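Local coordinates for protein pectate lyase 1 (Juniperus ashei, PDB 1PXZ) that cleaves pectate by beta-elimination with low activity, as a polysaccharide lyase family 1 member, and is the major allergen of cedar pollen, at residues Gly38-Val43 with Ala67-Phe72; Leu84-His89 with Ser114-His119; Phe222-Gly227 with Asn244-Asn249. One frame throughout, in Å; residues are numbered along the deposited sequence.

Contact 1: residues Gly38-Val43 with Ala67-Phe72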
loop_
_atom_site.group_PDB
_atom_site.type_symbol
_atom_site.label_atom_id
_atom_site.label_comp_id
_atom_site.label_asym_id
_atom_site.label_seq_id
_atom_site.Cartn_x
_atom_site.Cartn_y
_atom_site.Cartn_z
ATOM N N GLY A 38 -22.056 0.677 -5.542
ATOM C CA GLY A 38 -22.115 0.056 -6.864
ATOM C C GLY A 38 -22.746 -1.313 -6.733
ATOM O O GLY A 38 -23.205 -1.600 -5.623
ATOM N N ASP A 39 -22.771 -2.107 -7.803
ATOM C CA ASP A 39 -23.238 -3.477 -7.661
ATOM C C ASP A 39 -22.094 -4.396 -7.255
ATOM O O ASP A 39 -20.936 -4.101 -7.561
ATOM C CB ASP A 39 -23.773 -4.044 -8.986
ATOM C CG ASP A 39 -24.758 -3.116 -9.667
ATOM O OD1 ASP A 39 -25.758 -2.762 -9.003
ATOM O OD2 ASP A 39 -24.538 -2.748 -10.841
ATOM N N PHE A 40 -22.430 -5.520 -6.628
ATOM C CA PHE A 40 -21.445 -6.568 -6.474
ATOM C C PHE A 40 -21.159 -7.211 -7.835
ATOM O O PHE A 40 -22.099 -7.396 -8.600
ATOM C CB PHE A 40 -21.913 -7.649 -5.510
ATOM C CG PHE A 40 -21.978 -7.191 -4.053
ATOM C CD1 PHE A 40 -20.809 -6.923 -3.358
ATOM C CD2 PHE A 40 -23.197 -7.051 -3.416
ATOM C CE1 PHE A 40 -20.870 -6.521 -2.025
ATOM C CE2 PHE A 40 -23.265 -6.635 -2.096
ATOM C CZ PHE A 40 -22.092 -6.364 -1.400
ATOM N N TYR A 41 -19.915 -7.538 -8.116
ATOM C CA TYR A 41 -19.453 -8.210 -9.327
ATOM C C TYR A 41 -18.701 -9.469 -8.913
ATOM O O TYR A 41 -17.730 -9.414 -8.147
ATOM C CB TYR A 41 -18.562 -7.300 -10.194
ATOM C CG TYR A 41 -17.980 -8.006 -11.416
ATOM C CD1 TYR A 41 -18.674 -8.032 -12.618
ATOM C CD2 TYR A 41 -16.744 -8.645 -11.390
ATOM C CE1 TYR A 41 -18.128 -8.678 -13.718
ATOM C CE2 TYR A 41 -16.189 -9.298 -12.464
ATOM C CZ TYR A 41 -16.908 -9.309 -13.650
ATOM O OH TYR A 41 -16.333 -9.959 -14.714
ATOM N N THR A 42 -19.077 -10.626 -9.456
ATOM C CA THR A 42 -18.391 -11.844 -9.027
ATOM C C THR A 42 -17.476 -12.359 -10.125
ATOM O O THR A 42 -17.920 -12.508 -11.272
ATOM C CB THR A 42 -19.394 -12.956 -8.623
ATOM O OG1 THR A 42 -20.230 -12.484 -7.554
ATOM C CG2 THR A 42 -18.631 -14.186 -8.145
ATOM N N VAL A 43 -16.230 -12.611 -9.760
ATOM C CA VAL A 43 -15.272 -13.254 -10.647
ATOM C C VAL A 43 -15.535 -14.761 -10.609
ATOM O O VAL A 43 -15.392 -15.363 -9.542
ATOM C CB VAL A 43 -13.798 -12.976 -10.278
ATOM C CG1 VAL A 43 -12.879 -13.705 -11.241
ATOM C CG2 VAL A 43 -13.544 -11.474 -10.286
ATOM N N ALA A 67 -19.364 1.837 -10.942
ATOM C CA ALA A 67 -18.878 1.422 -9.632
ATOM C C ALA A 67 -19.155 -0.054 -9.400
ATOM O O ALA A 67 -20.296 -0.508 -9.574
ATOM C CB ALA A 67 -19.516 2.234 -8.507
ATOM N N LEU A 68 -18.124 -0.810 -9.012
ATOM C CA LEU A 68 -18.352 -2.232 -8.772
ATOM C C LEU A 68 -17.582 -2.690 -7.531
ATOM O O LEU A 68 -16.468 -2.196 -7.337
ATOM C CB LEU A 68 -17.867 -3.101 -9.940
ATOM C CG LEU A 68 -18.669 -3.032 -11.239
ATOM C CD1 LEU A 68 -18.001 -3.941 -12.271
ATOM C CD2 LEU A 68 -20.124 -3.403 -10.995
ATOM N N TRP A 69 -18.191 -3.608 -6.801
ATOM C CA TRP A 69 -17.538 -4.216 -5.643
ATOM C C TRP A 69 -17.208 -5.642 -6.062
ATOM O O TRP A 69 -18.128 -6.477 -6.087
ATOM C CB TRP A 69 -18.442 -4.107 -4.414
ATOM C CG TRP A 69 -17.742 -4.416 -3.122
ATOM C CD1 TRP A 69 -17.352 -5.632 -2.667
ATOM C CD2 TRP A 69 -17.348 -3.469 -2.113
ATOM N NE1 TRP A 69 -16.740 -5.513 -1.440
ATOM C CE2 TRP A 69 -16.727 -4.199 -1.086
ATOM C CE3 TRP A 69 -17.465 -2.081 -1.999
ATOM C CZ2 TRP A 69 -16.212 -3.601 0.070
ATOM C CZ3 TRP A 69 -16.953 -1.479 -0.853
ATOM C CH2 TRP A 69 -16.342 -2.242 0.144
ATOM N N ILE A 70 -15.943 -5.867 -6.394
ATOM C CA ILE A 70 -15.556 -7.160 -6.972
ATOM C C ILE A 70 -15.181 -8.194 -5.919
ATOM O O ILE A 70 -14.379 -7.946 -5.014
ATOM C CB ILE A 70 -14.417 -6.937 -7.982
ATOM C CG1 ILE A 70 -14.843 -6.000 -9.116
ATOM C CG2 ILE A 70 -13.861 -8.249 -8.514
ATOM C CD1 ILE A 70 -13.668 -5.339 -9.828
ATOM N N ILE A 71 -15.820 -9.363 -6.053
ATOM C CA ILE A 71 -15.590 -10.491 -5.140
ATOM C C ILE A 71 -15.318 -11.762 -5.954
ATOM O O ILE A 71 -15.425 -11.745 -7.177
ATOM C CB ILE A 71 -16.796 -10.761 -4.242
ATOM C CG1 ILE A 71 -18.061 -11.068 -5.063
ATOM C CG2 ILE A 71 -17.066 -9.598 -3.297
ATOM C CD1 ILE A 71 -19.187 -11.633 -4.227
ATOM N N PHE A 72 -14.953 -12.854 -5.302
ATOM C CA PHE A 72 -14.491 -14.030 -6.063
ATOM C C PHE A 72 -15.302 -15.266 -5.692
ATOM O O PHE A 72 -15.521 -15.493 -4.506
ATOM C CB PHE A 72 -13.000 -14.231 -5.810
ATOM C CG PHE A 72 -12.119 -13.085 -6.297
ATOM C CD1 PHE A 72 -11.985 -11.939 -5.525
ATOM C CD2 PHE A 72 -11.432 -13.142 -7.488
ATOM C CE1 PHE A 72 -11.193 -10.872 -5.949
ATOM C CE2 PHE A 72 -10.645 -12.089 -7.921
ATOM C CZ PHE A 72 -10.503 -10.943 -7.146
HETATM O O HOH W 1 -22.832 -0.719 -10.072
#

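Contact 2: residues Leu84-His89 with Ser114-His119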
loop_
_atom_site.group_PDB
_atom_site.type_symbol
_atom_site.label_atom_id
_atom_site.label_comp_id
_atom_site.label_asym_id
_atom_site.label_seq_id
_atom_site.Cartn_x
_atom_site.Cartn_y
_atom_site.Cartn_z
ATOM N N LEU A 84 -2.816 -5.199 -15.292
ATOM C CA LEU A 84 -4.244 -4.973 -15.134
ATOM C C LEU A 84 -4.454 -3.547 -14.645
ATOM O O LEU A 84 -4.083 -3.276 -13.500
ATOM C CB LEU A 84 -4.825 -5.947 -14.126
ATOM C CG LEU A 84 -6.256 -5.673 -13.663
ATOM C CD1 LEU A 84 -7.195 -5.504 -14.847
ATOM C CD2 LEU A 84 -6.728 -6.796 -12.748
ATOM N N TYR A 85 -5.018 -2.710 -15.503
ATOM C CA TYR A 85 -5.401 -1.369 -15.084
ATOM C C TYR A 85 -6.784 -1.411 -14.446
ATOM O O TYR A 85 -7.734 -1.912 -15.052
ATOM C CB TYR A 85 -5.376 -0.437 -16.294
ATOM C CG TYR A 85 -3.943 -0.095 -16.615
ATOM C CD1 TYR A 85 -3.338 0.975 -15.971
ATOM C CD2 TYR A 85 -3.240 -0.849 -17.541
ATOM C CE1 TYR A 85 -2.027 1.306 -16.246
ATOM C CE2 TYR A 85 -1.925 -0.516 -17.814
ATOM C CZ TYR A 85 -1.336 0.549 -17.170
ATOM O OH TYR A 85 -0.024 0.876 -17.448
ATOM N N VAL A 86 -6.866 -0.908 -13.226
ATOM C CA VAL A 86 -8.080 -0.933 -12.428
ATOM C C VAL A 86 -8.750 0.441 -12.499
ATOM O O VAL A 86 -8.152 1.461 -12.116
ATOM C CB VAL A 86 -7.831 -1.304 -10.956
ATOM C CG1 VAL A 86 -9.153 -1.258 -10.176
ATOM C CG2 VAL A 86 -7.204 -2.683 -10.774
ATOM N N ALA A 87 -9.978 0.527 -12.977
ATOM C CA ALA A 87 -10.675 1.803 -13.116
ATOM C C ALA A 87 -11.020 2.424 -11.775
ATOM O O ALA A 87 -10.927 1.830 -10.696
ATOM C CB ALA A 87 -11.927 1.552 -13.971
ATOM N N GLY A 88 -11.484 3.675 -11.751
ATOM C CA GLY A 88 -11.853 4.247 -10.446
ATOM C C GLY A 88 -13.183 3.703 -9.947
ATOM O O GLY A 88 -13.892 3.046 -10.723
ATOM N N HIS A 89 -13.512 3.967 -8.689
ATOM C CA HIS A 89 -14.736 3.495 -8.048
ATOM C C HIS A 89 -14.833 1.983 -8.129
ATOM O O HIS A 89 -15.794 1.375 -8.589
ATOM C CB HIS A 89 -15.966 4.170 -8.687
ATOM C CG HIS A 89 -15.933 5.633 -8.302
ATOM N ND1 HIS A 89 -15.380 6.607 -9.077
ATOM C CD2 HIS A 89 -16.367 6.228 -7.166
ATOM C CE1 HIS A 89 -15.490 7.776 -8.455
ATOM N NE2 HIS A 89 -16.083 7.564 -7.302
ATOM N N SER A 114 -9.446 7.542 -9.204
ATOM C CA SER A 114 -9.696 7.720 -7.783
ATOM C C SER A 114 -10.653 6.685 -7.213
ATOM O O SER A 114 -11.378 6.067 -8.002
ATOM C CB SER A 114 -10.374 9.082 -7.511
ATOM O OG SER A 114 -9.559 10.074 -8.104
ATOM N N HIS A 115 -10.630 6.587 -5.889
ATOM C CA HIS A 115 -11.588 5.739 -5.179
ATOM C C HIS A 115 -11.454 4.263 -5.550
ATOM O O HIS A 115 -12.373 3.648 -6.098
ATOM C CB HIS A 115 -13.042 6.223 -5.392
ATOM C CG HIS A 115 -13.224 7.595 -4.799
ATOM N ND1 HIS A 115 -13.359 7.811 -3.446
ATOM C CD2 HIS A 115 -13.257 8.817 -5.380
ATOM C CE1 HIS A 115 -13.484 9.110 -3.213
ATOM N NE2 HIS A 115 -13.425 9.741 -4.373
ATOM N N VAL A 116 -10.286 3.724 -5.197
ATOM C CA VAL A 116 -9.974 2.304 -5.370
ATOM C C VAL A 116 -9.568 1.699 -4.021
ATOM O O VAL A 116 -8.650 2.230 -3.379
ATOM C CB VAL A 116 -8.850 2.060 -6.381
ATOM C CG1 VAL A 116 -8.473 0.573 -6.399
ATOM C CG2 VAL A 116 -9.222 2.536 -7.776
ATOM N N ILE A 117 -10.251 0.622 -3.633
ATOM C CA ILE A 117 -9.943 -0.179 -2.466
ATOM C C ILE A 117 -9.421 -1.551 -2.911
ATOM O O ILE A 117 -10.089 -2.256 -3.665
ATOM C CB ILE A 117 -11.153 -0.382 -1.540
ATOM C CG1 ILE A 117 -11.698 0.945 -0.964
ATOM C CG2 ILE A 117 -10.847 -1.356 -0.419
ATOM C CD1 ILE A 117 -13.020 0.746 -0.235
ATOM N N LEU A 118 -8.231 -1.914 -2.435
ATOM C CA LEU A 118 -7.705 -3.252 -2.726
ATOM C C LEU A 118 -7.592 -3.953 -1.381
ATOM O O LEU A 118 -6.831 -3.476 -0.550
ATOM C CB LEU A 118 -6.365 -3.217 -3.425
ATOM C CG LEU A 118 -6.311 -2.461 -4.756
ATOM C CD1 LEU A 118 -4.878 -2.332 -5.231
ATOM C CD2 LEU A 118 -7.176 -3.163 -5.809
ATOM N N HIS A 119 -8.336 -5.032 -1.189
ATOM C CA HIS A 119 -8.411 -5.606 0.136
ATOM C C HIS A 119 -8.407 -7.136 0.124
ATOM O O HIS A 119 -9.133 -7.742 -0.664
ATOM C CB HIS A 119 -9.699 -5.098 0.764
ATOM C CG HIS A 119 -10.137 -5.719 2.043
ATOM N ND1 HIS A 119 -9.690 -5.273 3.273
ATOM C CD2 HIS A 119 -11.012 -6.723 2.298
ATOM C CE1 HIS A 119 -10.264 -6.005 4.233
ATOM N NE2 HIS A 119 -11.064 -6.894 3.663
#

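Contact 3: residues Phe222-Gly227 with Asn244-Asn249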
loop_
_atom_site.group_PDB
_atom_site.type_symbol
_atom_site.label_atom_id
_atom_site.label_comp_id
_atom_site.label_asym_id
_atom_site.label_seq_id
_atom_site.Cartn_x
_atom_site.Cartn_y
_atom_site.Cartn_z
ATOM N N PHE A 222 5.787 -5.521 8.780
ATOM C CA PHE A 222 6.889 -5.454 7.833
ATOM C C PHE A 222 7.876 -6.574 8.094
ATOM O O PHE A 222 8.688 -6.504 9.038
ATOM C CB PHE A 222 7.606 -4.100 7.955
ATOM C CG PHE A 222 6.838 -2.981 7.273
ATOM C CD1 PHE A 222 6.707 -2.935 5.899
ATOM C CD2 PHE A 222 6.273 -1.985 8.037
ATOM C CE1 PHE A 222 6.015 -1.904 5.272
ATOM C CE2 PHE A 222 5.551 -0.952 7.430
ATOM C CZ PHE A 222 5.407 -0.930 6.058
ATOM N N GLY A 223 7.822 -7.620 7.277
ATOM C CA GLY A 223 8.697 -8.753 7.515
ATOM C C GLY A 223 7.973 -10.002 7.951
ATOM O O GLY A 223 6.734 -10.037 8.114
ATOM N N PRO A 224 8.675 -11.126 8.150
ATOM C CA PRO A 224 10.123 -11.254 8.074
ATOM C C PRO A 224 10.737 -11.191 6.678
ATOM O O PRO A 224 10.012 -11.308 5.691
ATOM C CB PRO A 224 10.392 -12.692 8.569
ATOM C CG PRO A 224 9.132 -13.169 9.180
ATOM C CD PRO A 224 8.020 -12.413 8.506
ATOM N N ASN A 225 12.053 -11.025 6.652
ATOM C CA ASN A 225 12.797 -11.003 5.410
ATOM C C ASN A 225 12.313 -9.931 4.445
ATOM O O ASN A 225 12.305 -10.130 3.220
ATOM C CB ASN A 225 12.681 -12.370 4.708
ATOM C CG ASN A 225 13.131 -13.502 5.617
ATOM O OD1 ASN A 225 12.455 -14.531 5.757
ATOM N ND2 ASN A 225 14.286 -13.276 6.234
ATOM N N ALA A 226 11.940 -8.782 5.007
ATOM C CA ALA A 226 11.743 -7.596 4.170
ATOM C C ALA A 226 13.032 -6.792 4.170
ATOM O O ALA A 226 13.629 -6.600 5.236
ATOM C CB ALA A 226 10.530 -6.853 4.682
ATOM N N GLY A 227 13.506 -6.353 3.010
ATOM C CA GLY A 227 14.841 -5.792 2.875
ATOM C C GLY A 227 14.933 -4.340 3.283
ATOM O O GLY A 227 15.723 -3.998 4.169
ATOM N N ASN A 244 4.596 -2.880 12.747
ATOM C CA ASN A 244 5.514 -3.794 13.441
ATOM C C ASN A 244 6.636 -4.220 12.519
ATOM O O ASN A 244 6.375 -4.724 11.415
ATOM C CB ASN A 244 4.706 -4.998 13.931
ATOM C CG ASN A 244 5.394 -5.836 14.979
ATOM O OD1 ASN A 244 6.172 -5.328 15.789
ATOM N ND2 ASN A 244 5.134 -7.138 15.001
ATOM N N TYR A 245 7.902 -4.035 12.896
ATOM C CA TYR A 245 9.004 -4.319 12.001
ATOM C C TYR A 245 9.872 -5.469 12.541
ATOM O O TYR A 245 10.421 -5.344 13.632
ATOM C CB TYR A 245 9.915 -3.106 11.782
ATOM C CG TYR A 245 9.351 -1.921 11.037
ATOM C CD1 TYR A 245 8.463 -1.067 11.717
ATOM C CD2 TYR A 245 9.671 -1.634 9.721
ATOM C CE1 TYR A 245 7.934 0.026 11.059
ATOM C CE2 TYR A 245 9.150 -0.531 9.048
ATOM C CZ TYR A 245 8.274 0.283 9.754
ATOM O OH TYR A 245 7.720 1.386 9.130
ATOM N N ASP A 246 9.995 -6.534 11.764
ATOM C CA ASP A 246 11.012 -7.561 11.914
ATOM C C ASP A 246 12.358 -7.031 11.433
ATOM O O ASP A 246 12.395 -5.994 10.793
ATOM C CB ASP A 246 10.676 -8.808 11.077
ATOM C CG ASP A 246 9.499 -9.574 11.635
ATOM O OD1 ASP A 246 9.494 -9.852 12.865
ATOM O OD2 ASP A 246 8.564 -9.922 10.866
ATOM N N PRO A 247 13.470 -7.696 11.732
ATOM C CA PRO A 247 14.764 -7.264 11.212
ATOM C C PRO A 247 14.782 -7.090 9.695
ATOM O O PRO A 247 14.454 -8.031 8.979
ATOM C CB PRO A 247 15.707 -8.409 11.642
ATOM C CG PRO A 247 15.070 -8.940 12.895
ATOM C CD PRO A 247 13.572 -8.850 12.651
ATOM N N TRP A 248 15.182 -5.896 9.270
ATOM C CA TRP A 248 15.364 -5.436 7.910
ATOM C C TRP A 248 16.740 -5.875 7.409
ATOM O O TRP A 248 17.466 -6.484 8.208
ATOM C CB TRP A 248 15.270 -3.909 7.801
ATOM C CG TRP A 248 16.061 -3.167 8.855
ATOM C CD1 TRP A 248 17.343 -2.725 8.779
ATOM C CD2 TRP A 248 15.579 -2.793 10.152
ATOM N NE1 TRP A 248 17.721 -2.087 9.956
ATOM C CE2 TRP A 248 16.640 -2.124 10.802
ATOM C CE3 TRP A 248 14.359 -2.962 10.813
ATOM C CZ2 TRP A 248 16.510 -1.622 12.096
ATOM C CZ3 TRP A 248 14.226 -2.459 12.107
ATOM C CH2 TRP A 248 15.306 -1.801 12.716
ATOM N N ASN A 249 17.094 -5.533 6.183
ATOM C CA ASN A 249 18.384 -5.918 5.614
ATOM C C ASN A 249 19.332 -4.736 5.485
ATOM O O ASN A 249 20.531 -4.953 5.683
ATOM C CB ASN A 249 18.241 -6.519 4.211
ATOM C CG ASN A 249 19.513 -7.159 3.690
ATOM O OD1 ASN A 249 19.957 -6.935 2.558
ATOM N ND2 ASN A 249 20.138 -7.993 4.519
HETATM O O HOH W 2 11.282 -5.210 8.449
HETATM O O HOH W 3 13.410 -10.569 9.153
HETATM O O HOH W 4 11.994 -7.888 7.663
HETATM O O HOH W 5 15.110 -8.761 6.314
#

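Contact 1: residues Gly38-Val43 with Ala67-Phe72
Strands 39-43 and 68-72 are consecutive rungs of the parallel beta-helix, near its N-terminal end, and pair in register from D39 with L68 to V43 with F72. Four nearly straight backbone hydrogen bonds alternate between them: D39 O takes W69 N, W69 O takes Y41 N, Y41 O takes I71 N and I71 O takes V43 N. Their approaches differ, since I71 N lies almost along the C=O axis of Y41 whereas Y41 N stands above the carbonyl plane of W69. At the start of the ladder the bond from D39 N to A67 O is weak, at 3.4 Å, and a water bridges the same two atoms.

Y41 leaves its strand with CG anti to the backbone N (chi1 176°). Its CB rests 4.0 Å from L68 CD1, and CD2 on the ring lies 4.0 Å from I70 CG1, so the two aliphatic chains flank the root of the ring. The tip, OH, is held by G56 N and T57 O. V43, I70 and F72 share this face, where L58 of helix 58-63 packs on them.

On the other face F40 turns an edge toward the indole of W69, their planes at 78°. CE1 of F40 comes within 3.7 Å of W69 CD1, while W69 NE1 is hydrogen-bonded to D93 OD2.

Contact 2: residues Leu84-His89 with Ser114-His119
Across the backbone, a single clear hydrogen bond joins the two segments: H89 N donates to S114 O at 3.1 Å, lying in the carbonyl plane with an N-H...O angle of 151°. The same oxygen lies only 3.1 Å from G88 CA, an approach permitted by the absence of a side chain at G88. Both H89 and H115 have left-handed helical backbone angles, so the chain bends in the same way at the two sites, and their side chains run alongside each other in the same direction.

The aromatic contact follows from that match. Each histidine has CG anti to its carbonyl carbon, and the imidazole planes are 24° from parallel but slid apart, so the rings barely overlap. What sits over the H89 face is chiefly CB of H115, which makes a CH-pi contact 3.9 Å from the ring centroid. Farther out, H89 NE2 meets H115 CD2 at 3.6 Å. H115 ND1 is hydrogen-bonded to M33 N, which probably fixes the turn of that ring. The two NE2 atoms are 4.5 Å apart, close enough that a positive charge on one ring would probably disfavour a charge on the other.

Apolar packing lies on the inner side. V116 CG1, anti to its backbone N, faces V86 CG1 at 4.3 Å; I92 packs on V86 and M110 on V116. The other branch of V116, CG2, presses to 3.5 Å from A87 O, a buried carbonyl oxygen that has no polar partner.

The segment 84-89 thus passes from one sheet of the solenoid to strand 90-93 of another, beside 114-119; side chains of like residues lying alongside each other at matching bends of successive coils are a feature of the parallel beta-helix.

Contact 3: residues Phe222-Gly227 with Asn244-Asn249
An aromatic stack between neighbouring coils of the parallel beta-helix begins this contact, which then runs through a loop into strand 226-228, just ahead of R229, the predicted active-site residue. F222 and Y245 form a parallel bridge, with F222 N donating to N244 O at 2.8 Å and D246 N to F222 O at 3.0 Å, both nearly along the C=O axes. The rings of F222 and Y245 lie side by side as an offset stack, planes 22° apart. CD2 of F222 stands over the rim of one Y245 face, 3.4 Å from CE2, and F222 CE2 reaches the phenol oxygen of Y245, itself hydrogen-bonded to M230 O. F192 beyond F222 and F268 beyond Y245 extend the row of rings along the core.

Past the bridge the two chains separate. The G223-P224 peptide is cis, and D246 lies alongside the proline with OD2 3.0 Å from P224 N, a nitrogen that has no hydrogen to offer. One water lies within hydrogen-bonding distance of both F222 O and D246 O. Farther along, three waters lie within hydrogen-bonding distance of P247 O; they also contact N225 N, A226 N and A226 O.

Direct contact resumes where W248 CA points its hydrogen at A226 O. Next to it N249 N donates to G227 O at 2.9 Å, in the carbonyl plane and on a lone pair.

Overall arrangement
From the N terminus the three contacts follow in series, none nested in or crossing another. Contact 1 closes the first loop, whose 23 intervening residues include helix 58-63. Contact 2 then closes a coil that contains strands 90-93, 99-102 and 108-111. The two touch directly: L68 N lies 3.2 Å from H89 O, probably hydrogen-bonded, so one end of the solenoid is tied together across successive turns. Contact 3 closes a shorter loop much later, on the opposite side of the chain's centre from the other two; the centres of contacts 1 and 3 are about 34 Å apart. Contact 3 ties strand 221-222 to strand 244-245, and the loop after the latter to strand 226-228.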